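Local coordinates for SIR4-interacting protein SIF2 (Saccharomyces cerevisiae, PDB 1R5M) that serves as a WD40-repeat subunit of the Set3C corepressor complex, interacts with SIR4 and antagonizes telomeric silencing in yeast, at residues T112-I123 with P151-K159; E213-V221 with I229-K237. One frame throughout, in Å; residues are numbered along the deposited sequence.

Contact 1 of 2, residues T112-I123 with P151-K159; sequences TCLAWSHDGNSI and PIVSVKWNK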
loop_
_atom_site.group_PDB
_atom_site.type_symbol
_atom_site.label_atom_id
_atom_site.label_comp_id
_atom_site.label_asym_id
_atom_site.label_seq_id
_atom_site.Cartn_x
_atom_site.Cartn_y
_atom_site.Cartn_z
ATOM N N THR A 112 3.322 -5.276 11.559
ATOM C CA THR A 112 2.145 -4.683 10.927
ATOM C C THR A 112 2.422 -3.810 9.712
ATOM O O THR A 112 1.487 -3.376 9.027
ATOM C CB THR A 112 1.379 -3.816 11.932
ATOM O OG1 THR A 112 2.233 -2.756 12.386
ATOM C CG2 THR A 112 0.935 -4.648 13.129
ATOM N N CYS A 113 3.693 -3.549 9.440
ATOM C CA CYS A 113 4.032 -2.682 8.322
ATOM C C CYS A 113 5.472 -2.886 7.871
ATOM O O CYS A 113 6.364 -3.093 8.694
ATOM C CB CYS A 113 3.817 -1.223 8.756
ATOM S SG CYS A 113 3.993 0.052 7.475
ATOM N N LEU A 114 5.683 -2.860 6.557
ATOM C CA LEU A 114 7.019 -2.983 5.979
ATOM C C LEU A 114 7.101 -1.981 4.834
ATOM O O LEU A 114 6.150 -1.837 4.061
ATOM C CB LEU A 114 7.283 -4.390 5.435
ATOM C CG LEU A 114 7.204 -5.542 6.439
ATOM C CD1 LEU A 114 5.788 -6.086 6.451
ATOM C CD2 LEU A 114 8.183 -6.639 6.054
ATOM N N ALA A 115 8.231 -1.289 4.724
ATOM C CA ALA A 115 8.394 -0.304 3.664
ATOM C C ALA A 115 9.836 -0.173 3.196
ATOM O O ALA A 115 10.705 0.247 3.958
ATOM C CB ALA A 115 7.884 1.060 4.135
ATOM N N TRP A 116 10.080 -0.544 1.943
ATOM C CA TRP A 116 11.408 -0.423 1.344
ATOM C C TRP A 116 11.649 1.032 0.969
ATOM O O TRP A 116 10.710 1.763 0.648
ATOM C CB TRP A 116 11.512 -1.218 0.035
ATOM C CG TRP A 116 11.559 -2.696 0.155
ATOM C CD1 TRP A 116 10.534 -3.573 -0.069
ATOM C CD2 TRP A 116 12.707 -3.489 0.463
ATOM N NE1 TRP A 116 10.979 -4.865 0.074
ATOM C CE2 TRP A 116 12.309 -4.843 0.403
ATOM C CE3 TRP A 116 14.037 -3.187 0.786
ATOM C CZ2 TRP A 116 13.194 -5.895 0.653
ATOM C CZ3 TRP A 116 14.918 -4.235 1.034
ATOM C CH2 TRP A 116 14.491 -5.573 0.967
ATOM N N SER A 117 12.911 1.449 1.003
ATOM C CA SER A 117 13.262 2.794 0.577
ATOM C C SER A 117 13.154 2.742 -0.951
ATOM O O SER A 117 13.190 1.659 -1.542
ATOM C CB SER A 117 14.691 3.133 1.004
ATOM O OG SER A 117 15.611 2.217 0.442
ATOM N N HIS A 118 13.022 3.896 -1.594
ATOM C CA HIS A 118 12.882 3.928 -3.048
ATOM C C HIS A 118 14.049 3.301 -3.805
ATOM O O HIS A 118 13.875 2.758 -4.894
ATOM C CB HIS A 118 12.660 5.370 -3.510
ATOM C CG HIS A 118 11.338 5.933 -3.089
ATOM N ND1 HIS A 118 10.139 5.445 -3.560
ATOM C CD2 HIS A 118 11.027 6.926 -2.224
ATOM C CE1 HIS A 118 9.144 6.113 -3.002
ATOM N NE2 HIS A 118 9.657 7.017 -2.187
ATOM N N ASP A 119 15.235 3.370 -3.215
ATOM C CA ASP A 119 16.446 2.821 -3.819
ATOM C C ASP A 119 16.566 1.315 -3.583
ATOM O O ASP A 119 17.438 0.657 -4.155
ATOM C CB ASP A 119 17.648 3.502 -3.201
ATOM C CG ASP A 119 17.600 3.438 -1.694
ATOM O OD1 ASP A 119 16.889 4.266 -1.084
ATOM O OD2 ASP A 119 18.243 2.545 -1.123
ATOM N N GLY A 120 15.711 0.784 -2.712
ATOM C CA GLY A 120 15.725 -0.638 -2.420
ATOM C C GLY A 120 16.848 -1.137 -1.528
ATOM O O GLY A 120 16.982 -2.340 -1.331
ATOM N N ASN A 121 17.651 -0.234 -0.976
ATOM C CA ASN A 121 18.756 -0.660 -0.122
ATOM C C ASN A 121 18.424 -0.738 1.361
ATOM O O ASN A 121 19.148 -1.380 2.124
ATOM C CB ASN A 121 19.967 0.258 -0.320
ATOM C CG ASN A 121 20.615 0.070 -1.673
ATOM O OD1 ASN A 121 21.015 -1.038 -2.026
ATOM N ND2 ASN A 121 20.721 1.149 -2.442
ATOM N N SER A 122 17.328 -0.104 1.765
ATOM C CA SER A 122 16.926 -0.112 3.167
ATOM C C SER A 122 15.451 -0.445 3.305
ATOM O O SER A 122 14.676 -0.281 2.362
ATOM C CB SER A 122 17.179 1.257 3.794
ATOM O OG SER A 122 18.537 1.640 3.632
ATOM N N ILE A 123 15.063 -0.906 4.485
ATOM C CA ILE A 123 13.666 -1.236 4.735
ATOM C C ILE A 123 13.306 -0.967 6.191
ATOM O O ILE A 123 14.123 -1.170 7.089
ATOM C CB ILE A 123 13.367 -2.725 4.371
ATOM C CG1 ILE A 123 11.880 -3.028 4.594
ATOM C CG2 ILE A 123 14.241 -3.667 5.193
ATOM C CD1 ILE A 123 11.439 -4.385 4.057
ATOM N N PRO A 151 -0.091 0.142 17.034
ATOM C CA PRO A 151 0.270 -0.525 15.777
ATOM C C PRO A 151 0.554 0.428 14.618
ATOM O O PRO A 151 -0.202 1.363 14.369
ATOM C CB PRO A 151 -0.934 -1.419 15.502
ATOM C CG PRO A 151 -1.397 -1.772 16.880
ATOM C CD PRO A 151 -1.312 -0.453 17.610
ATOM N N ILE A 152 1.646 0.167 13.909
ATOM C CA ILE A 152 2.042 0.993 12.773
ATOM C C ILE A 152 1.177 0.639 11.570
ATOM O O ILE A 152 1.045 -0.535 11.220
ATOM C CB ILE A 152 3.522 0.754 12.423
ATOM C CG1 ILE A 152 4.394 1.037 13.649
ATOM C CG2 ILE A 152 3.928 1.628 11.246
ATOM C CD1 ILE A 152 4.266 2.451 14.185
ATOM N N VAL A 153 0.588 1.652 10.940
ATOM C CA VAL A 153 -0.270 1.419 9.779
ATOM C C VAL A 153 0.330 1.897 8.464
ATOM O O VAL A 153 0.052 1.325 7.410
ATOM C CB VAL A 153 -1.659 2.094 9.942
ATOM C CG1 VAL A 153 -2.350 1.575 11.187
ATOM C CG2 VAL A 153 -1.516 3.602 10.011
ATOM N N SER A 154 1.153 2.940 8.517
ATOM C CA SER A 154 1.749 3.468 7.300
ATOM C C SER A 154 3.140 4.041 7.536
ATOM O O SER A 154 3.409 4.643 8.576
ATOM C CB SER A 154 0.836 4.552 6.709
ATOM O OG SER A 154 1.333 5.030 5.467
ATOM N N VAL A 155 4.021 3.825 6.564
ATOM C CA VAL A 155 5.388 4.342 6.598
ATOM C C VAL A 155 5.736 4.726 5.166
ATOM O O VAL A 155 5.659 3.892 4.262
ATOM C CB VAL A 155 6.408 3.289 7.078
ATOM C CG1 VAL A 155 7.827 3.845 6.950
ATOM C CG2 VAL A 155 6.127 2.914 8.522
ATOM N N LYS A 156 6.100 5.988 4.960
ATOM C CA LYS A 156 6.448 6.471 3.625
ATOM C C LYS A 156 7.820 7.145 3.636
ATOM O O LYS A 156 8.108 7.975 4.500
ATOM C CB LYS A 156 5.396 7.470 3.120
ATOM C CG LYS A 156 3.985 6.898 2.928
ATOM C CD LYS A 156 3.936 5.903 1.780
ATOM C CE LYS A 156 2.512 5.398 1.509
ATOM N NZ LYS A 156 1.588 6.432 0.950
ATOM N N TRP A 157 8.654 6.772 2.670
ATOM C CA TRP A 157 9.996 7.334 2.523
ATOM C C TRP A 157 9.966 8.528 1.584
ATOM O O TRP A 157 9.203 8.540 0.617
ATOM C CB TRP A 157 10.947 6.321 1.890
ATOM C CG TRP A 157 11.371 5.185 2.740
ATOM C CD1 TRP A 157 10.670 4.046 3.010
ATOM C CD2 TRP A 157 12.645 5.033 3.364
ATOM N NE1 TRP A 157 11.439 3.185 3.759
ATOM C CE2 TRP A 157 12.656 3.768 3.992
ATOM C CE3 TRP A 157 13.784 5.846 3.453
ATOM C CZ2 TRP A 157 13.765 3.292 4.697
ATOM C CZ3 TRP A 157 14.888 5.373 4.155
ATOM C CH2 TRP A 157 14.869 4.107 4.768
ATOM N N ASN A 158 10.809 9.523 1.843
ATOM C CA ASN A 158 10.857 10.669 0.946
ATOM C C ASN A 158 11.794 10.320 -0.209
ATOM O O ASN A 158 12.445 9.272 -0.194
ATOM C CB ASN A 158 11.302 11.935 1.696
ATOM C CG ASN A 158 12.795 12.002 1.926
ATOM O OD1 ASN A 158 13.458 10.986 2.118
ATOM N ND2 ASN A 158 13.329 13.220 1.928
ATOM N N LYS A 159 11.845 11.198 -1.204
ATOM C CA LYS A 159 12.643 11.005 -2.411
ATOM C C LYS A 159 14.091 10.533 -2.255
ATOM O O LYS A 159 14.478 9.518 -2.836
ATOM C CB LYS A 159 12.622 12.296 -3.237
ATOM C CG LYS A 159 13.274 12.183 -4.607
ATOM C CD LYS A 159 12.499 11.240 -5.511
ATOM C CE LYS A 159 13.152 11.114 -6.880
ATOM N NZ LYS A 159 12.412 10.160 -7.754
HETATM O O HOH W 1 0.125 -1.437 7.476
HETATM O O HOH W 2 13.636 6.468 -0.291
HETATM O O HOH W 3 15.788 6.483 -1.773
#
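A chi1 of -73° sets the W157 indole beside its own backbone N and flat against S117, while a chi1 of 61° tucks T112 OG1 between its backbone N and carbonyl carbon, pointing at I152. These groups join two neighbouring blades of a WD40 beta-propeller: strand 112-116 of WD 2 and strand 152-157 of WD 3, the first strands of their four-stranded sheets, run nearly parallel. T112 OG1 donates to a lone pair of I152 O at 2.8 Å, and one water donates to both T112 O and V153 O. Between the ends the seam is apolar: C113 SG lies 3.7 Å from V155 CG2, and A115 CB is 4.0 Å from V155 CG1. At the other end W157 NE1 donates to A115 O at 3.0 Å, coming from well above the carbonyl plane, and S117 CA sits 3.5 Å from the centroid of the W157 five-membered ring in a CH-pi contact almost straight over the face. The S117 CB methylene continues over the same indole, and S122 CB comes within 3.8 Å of W157 CH2. L134 and I164 also touch this side chain. H118, in the type I turn S117-G120, brings its imidazole edge to the chain at the end of strand 152-157, its CD2 near N158 O and its NE2 donating to W157 O at 3.2 Å (N-H...O 137°).

Contact 2 of 2, residues E213-V221 with I229-K237; sequences EWVDDDKFV and IFVYQITEK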
loop_
_atom_site.group_PDB
_atom_site.type_symbol
_atom_site.label_atom_id
_atom_site.label_comp_id
_atom_site.label_asym_id
_atom_site.label_seq_id
_atom_site.Cartn_x
_atom_site.Cartn_y
_atom_site.Cartn_z
ATOM N N GLU A 213 1.488 10.622 2.932
ATOM C CA GLU A 213 2.190 10.665 1.653
ATOM C C GLU A 213 3.085 11.887 1.489
ATOM O O GLU A 213 2.766 12.967 1.978
ATOM C CB GLU A 213 1.158 10.632 0.509
ATOM C CG GLU A 213 1.741 10.733 -0.899
ATOM C CD GLU A 213 2.453 9.465 -1.341
ATOM O OE1 GLU A 213 3.032 8.775 -0.475
ATOM O OE2 GLU A 213 2.447 9.161 -2.553
ATOM N N TRP A 214 4.211 11.705 0.806
ATOM C CA TRP A 214 5.124 12.813 0.538
ATOM C C TRP A 214 4.660 13.459 -0.762
ATOM O O TRP A 214 4.309 12.757 -1.711
ATOM C CB TRP A 214 6.564 12.319 0.354
ATOM C CG TRP A 214 7.231 11.896 1.620
ATOM C CD1 TRP A 214 7.224 10.650 2.175
ATOM C CD2 TRP A 214 7.979 12.731 2.510
ATOM N NE1 TRP A 214 7.921 10.657 3.361
ATOM C CE2 TRP A 214 8.395 11.923 3.590
ATOM C CE3 TRP A 214 8.339 14.086 2.499
ATOM C CZ2 TRP A 214 9.155 12.427 4.655
ATOM C CZ3 TRP A 214 9.096 14.588 3.559
ATOM C CH2 TRP A 214 9.494 13.758 4.622
ATOM N N VAL A 215 4.663 14.787 -0.814
ATOM C CA VAL A 215 4.241 15.481 -2.029
ATOM C C VAL A 215 5.360 16.336 -2.609
ATOM O O VAL A 215 5.164 17.062 -3.586
ATOM C CB VAL A 215 2.989 16.355 -1.778
ATOM C CG1 VAL A 215 1.831 15.473 -1.349
ATOM C CG2 VAL A 215 3.275 17.411 -0.724
ATOM N N ASP A 216 6.533 16.238 -1.992
ATOM C CA ASP A 216 7.730 16.949 -2.426
ATOM C C ASP A 216 8.869 16.404 -1.569
ATOM O O ASP A 216 8.629 15.654 -0.624
ATOM C CB ASP A 216 7.586 18.459 -2.214
ATOM C CG ASP A 216 8.464 19.269 -3.158
ATOM O OD1 ASP A 216 9.428 18.704 -3.718
ATOM O OD2 ASP A 216 8.191 20.475 -3.332
ATOM N N ASP A 217 10.103 16.768 -1.898
ATOM C CA ASP A 217 11.247 16.288 -1.135
ATOM C C ASP A 217 11.148 16.691 0.335
ATOM O O ASP A 217 11.672 16.001 1.211
ATOM C CB ASP A 217 12.546 16.839 -1.733
ATOM C CG ASP A 217 12.778 16.369 -3.160
ATOM O OD1 ASP A 217 12.899 15.146 -3.372
ATOM O OD2 ASP A 217 12.836 17.224 -4.068
ATOM N N ASP A 218 10.461 17.799 0.599
ATOM C CA ASP A 218 10.321 18.302 1.962
ATOM C C ASP A 218 8.891 18.671 2.347
ATOM O O ASP A 218 8.680 19.470 3.255
ATOM C CB ASP A 218 11.220 19.528 2.140
ATOM C CG ASP A 218 10.748 20.715 1.323
ATOM O OD1 ASP A 218 10.205 20.500 0.215
ATOM O OD2 ASP A 218 10.928 21.864 1.782
ATOM N N LYS A 219 7.909 18.098 1.660
ATOM C CA LYS A 219 6.512 18.393 1.962
ATOM C C LYS A 219 5.733 17.089 1.999
ATOM O O LYS A 219 6.034 16.161 1.250
ATOM C CB LYS A 219 5.914 19.320 0.902
ATOM C CG LYS A 219 6.683 20.619 0.702
ATOM C CD LYS A 219 6.073 21.442 -0.423
ATOM C CE LYS A 219 6.926 22.666 -0.743
ATOM N NZ LYS A 219 8.292 22.284 -1.201
ATOM N N PHE A 220 4.736 17.021 2.870
ATOM C CA PHE A 220 3.942 15.810 2.998
ATOM C C PHE A 220 2.518 16.096 3.454
ATOM O O PHE A 220 2.205 17.201 3.900
ATOM C CB PHE A 220 4.633 14.847 3.970
ATOM C CG PHE A 220 4.899 15.436 5.335
ATOM C CD1 PHE A 220 3.971 15.301 6.361
ATOM C CD2 PHE A 220 6.082 16.121 5.590
ATOM C CE1 PHE A 220 4.218 15.834 7.625
ATOM C CE2 PHE A 220 6.340 16.660 6.850
ATOM C CZ PHE A 220 5.405 16.516 7.871
ATOM N N VAL A 221 1.652 15.095 3.327
ATOM C CA VAL A 221 0.258 15.234 3.724
ATOM C C VAL A 221 -0.171 14.110 4.662
ATOM O O VAL A 221 0.279 12.968 4.534
ATOM C CB VAL A 221 -0.685 15.242 2.496
ATOM C CG1 VAL A 221 -0.430 16.479 1.640
ATOM C CG2 VAL A 221 -0.480 13.976 1.673
ATOM N N ILE A 229 -7.349 16.937 4.796
ATOM C CA ILE A 229 -5.994 16.442 4.568
ATOM C C ILE A 229 -5.096 17.647 4.824
ATOM O O ILE A 229 -5.215 18.671 4.153
ATOM C CB ILE A 229 -5.795 15.952 3.117
ATOM C CG1 ILE A 229 -6.704 14.751 2.843
ATOM C CG2 ILE A 229 -4.327 15.570 2.893
ATOM C CD1 ILE A 229 -6.894 14.452 1.360
ATOM N N PHE A 230 -4.214 17.530 5.811
ATOM C CA PHE A 230 -3.308 18.620 6.165
ATOM C C PHE A 230 -1.995 18.529 5.396
ATOM O O PHE A 230 -1.435 17.444 5.237
ATOM C CB PHE A 230 -3.021 18.590 7.672
ATOM C CG PHE A 230 -4.136 19.140 8.526
ATOM C CD1 PHE A 230 -5.450 19.174 8.066
ATOM C CD2 PHE A 230 -3.868 19.602 9.811
ATOM C CE1 PHE A 230 -6.480 19.662 8.873
ATOM C CE2 PHE A 230 -4.890 20.091 10.626
ATOM C CZ PHE A 230 -6.199 20.120 10.155
ATOM N N VAL A 231 -1.508 19.672 4.922
ATOM C CA VAL A 231 -0.255 19.721 4.174
ATOM C C VAL A 231 0.811 20.354 5.061
ATOM O O VAL A 231 0.551 21.358 5.729
ATOM C CB VAL A 231 -0.395 20.565 2.885
ATOM C CG1 VAL A 231 0.853 20.415 2.025
ATOM C CG2 VAL A 231 -1.639 20.136 2.109
ATOM N N TYR A 232 2.003 19.764 5.068
ATOM C CA TYR A 232 3.104 20.265 5.884
ATOM C C TYR A 232 4.426 20.366 5.142
ATOM O O TYR A 232 4.633 19.734 4.107
ATOM C CB TYR A 232 3.357 19.358 7.089
ATOM C CG TYR A 232 2.243 19.276 8.095
ATOM C CD1 TYR A 232 1.214 18.346 7.954
ATOM C CD2 TYR A 232 2.233 20.107 9.213
ATOM C CE1 TYR A 232 0.204 18.243 8.904
ATOM C CE2 TYR A 232 1.228 20.014 10.169
ATOM C CZ TYR A 232 0.218 19.078 10.009
ATOM O OH TYR A 232 -0.771 18.972 10.956
ATOM N N GLN A 233 5.323 21.161 5.713
ATOM C CA GLN A 233 6.670 21.329 5.194
ATOM C C GLN A 233 7.524 20.845 6.365
ATOM O O GLN A 233 7.181 21.087 7.520
ATOM C CB GLN A 233 6.957 22.799 4.891
ATOM C CG GLN A 233 8.255 23.031 4.141
ATOM C CD GLN A 233 8.467 24.490 3.797
ATOM O OE1 GLN A 233 8.519 25.346 4.680
ATOM N NE2 GLN A 233 8.588 24.784 2.506
ATOM N N ILE A 234 8.618 20.152 6.071
ATOM C CA ILE A 234 9.485 19.603 7.112
ATOM C C ILE A 234 9.904 20.541 8.242
ATOM O O ILE A 234 9.920 20.136 9.405
ATOM C CB ILE A 234 10.767 18.998 6.497
ATOM C CG1 ILE A 234 10.414 17.739 5.703
ATOM C CG2 ILE A 234 11.776 18.668 7.595
ATOM C CD1 ILE A 234 11.609 17.081 5.039
ATOM N N THR A 235 10.237 21.785 7.914
ATOM C CA THR A 235 10.693 22.737 8.925
ATOM C C THR A 235 9.614 23.493 9.698
ATOM O O THR A 235 9.938 24.281 10.588
ATOM C CB THR A 235 11.638 23.787 8.309
ATOM O OG1 THR A 235 10.899 24.622 7.410
ATOM C CG2 THR A 235 12.769 23.108 7.551
ATOM N N GLU A 236 8.343 23.261 9.381
ATOM C CA GLU A 236 7.271 23.968 10.076
ATOM C C GLU A 236 6.230 23.062 10.720
ATOM O O GLU A 236 5.757 22.109 10.106
ATOM C CB GLU A 236 6.580 24.939 9.116
ATOM C CG GLU A 236 7.479 26.061 8.634
ATOM C CD GLU A 236 8.066 26.862 9.781
ATOM O OE1 GLU A 236 7.284 27.440 10.566
ATOM O OE2 GLU A 236 9.310 26.910 9.901
ATOM N N LYS A 237 5.868 23.380 11.960
ATOM C CA LYS A 237 4.880 22.605 12.700
ATOM C C LYS A 237 3.463 22.978 12.277
ATOM O O LYS A 237 2.541 22.166 12.376
ATOM C CB LYS A 237 5.048 22.837 14.205
ATOM C CG LYS A 237 6.405 22.413 14.746
ATOM C CD LYS A 237 6.509 22.659 16.242
ATOM C CE LYS A 237 7.837 22.158 16.791
ATOM N NZ LYS A 237 7.944 22.357 18.264
#
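The beta hairpin of WD 4, made by strands 219-223 and 229-233, supplies the middle strands of its propeller blade. F220 and Y232 form a hydrogen-bonded antiparallel pair: F220 N donates to Y232 O at 3.0 Å and Y232 N to F220 O at 2.8 Å. Just beyond the paired residues, I234 N donates to D218 O at 2.9 Å. A chi1 of 56° swings the F220 ring across to Y232, whose CB sits 3.9 Å from the F220 centroid, over the face; the ring planes are 18° apart, but the offset leaves almost no overlap. I234 reaches back, its CD1 3.8 Å from W214 CZ3 at the indole edge. On the face of K219 and Q233, V221 CG1 packs alongside V231 CG2 at 3.9 Å. K219, bent at its last torsion, puts NZ 2.8 Å from D216 OD2 and 3.0 Å from D218 OD1, two salt bridges, one spanning the turn D216-K219, the other to the neighbouring D218 within it. A methionine in its place would probably leave both carboxylates without their shared positive mate and the turn less firmly held. This four-stranded antiparallel meander is typical of a WD40 beta-propeller blade.

Overall arrangement
Both segments of contact 1 precede those of contact 2 in the chain, and the contact centres lie about 17 Å apart. Contact 1 is a seam between the blades of WD 2 and WD 3, its centre about 10 Å from the centre of the chain; contact 2 lies within the WD 4 blade, its centre about 19 Å from that point. Residues 151-159 link them, for strand 152-157 meets WD 2 on one side and WD 4 on the other. K156 O accepts a probable hydrogen bond from W214 NE1 at 2.9 Å, and K156 NZ forms a salt bridge with E213 OE1. Three successive blades are thus tied together in the closed ring of the WD40 domain.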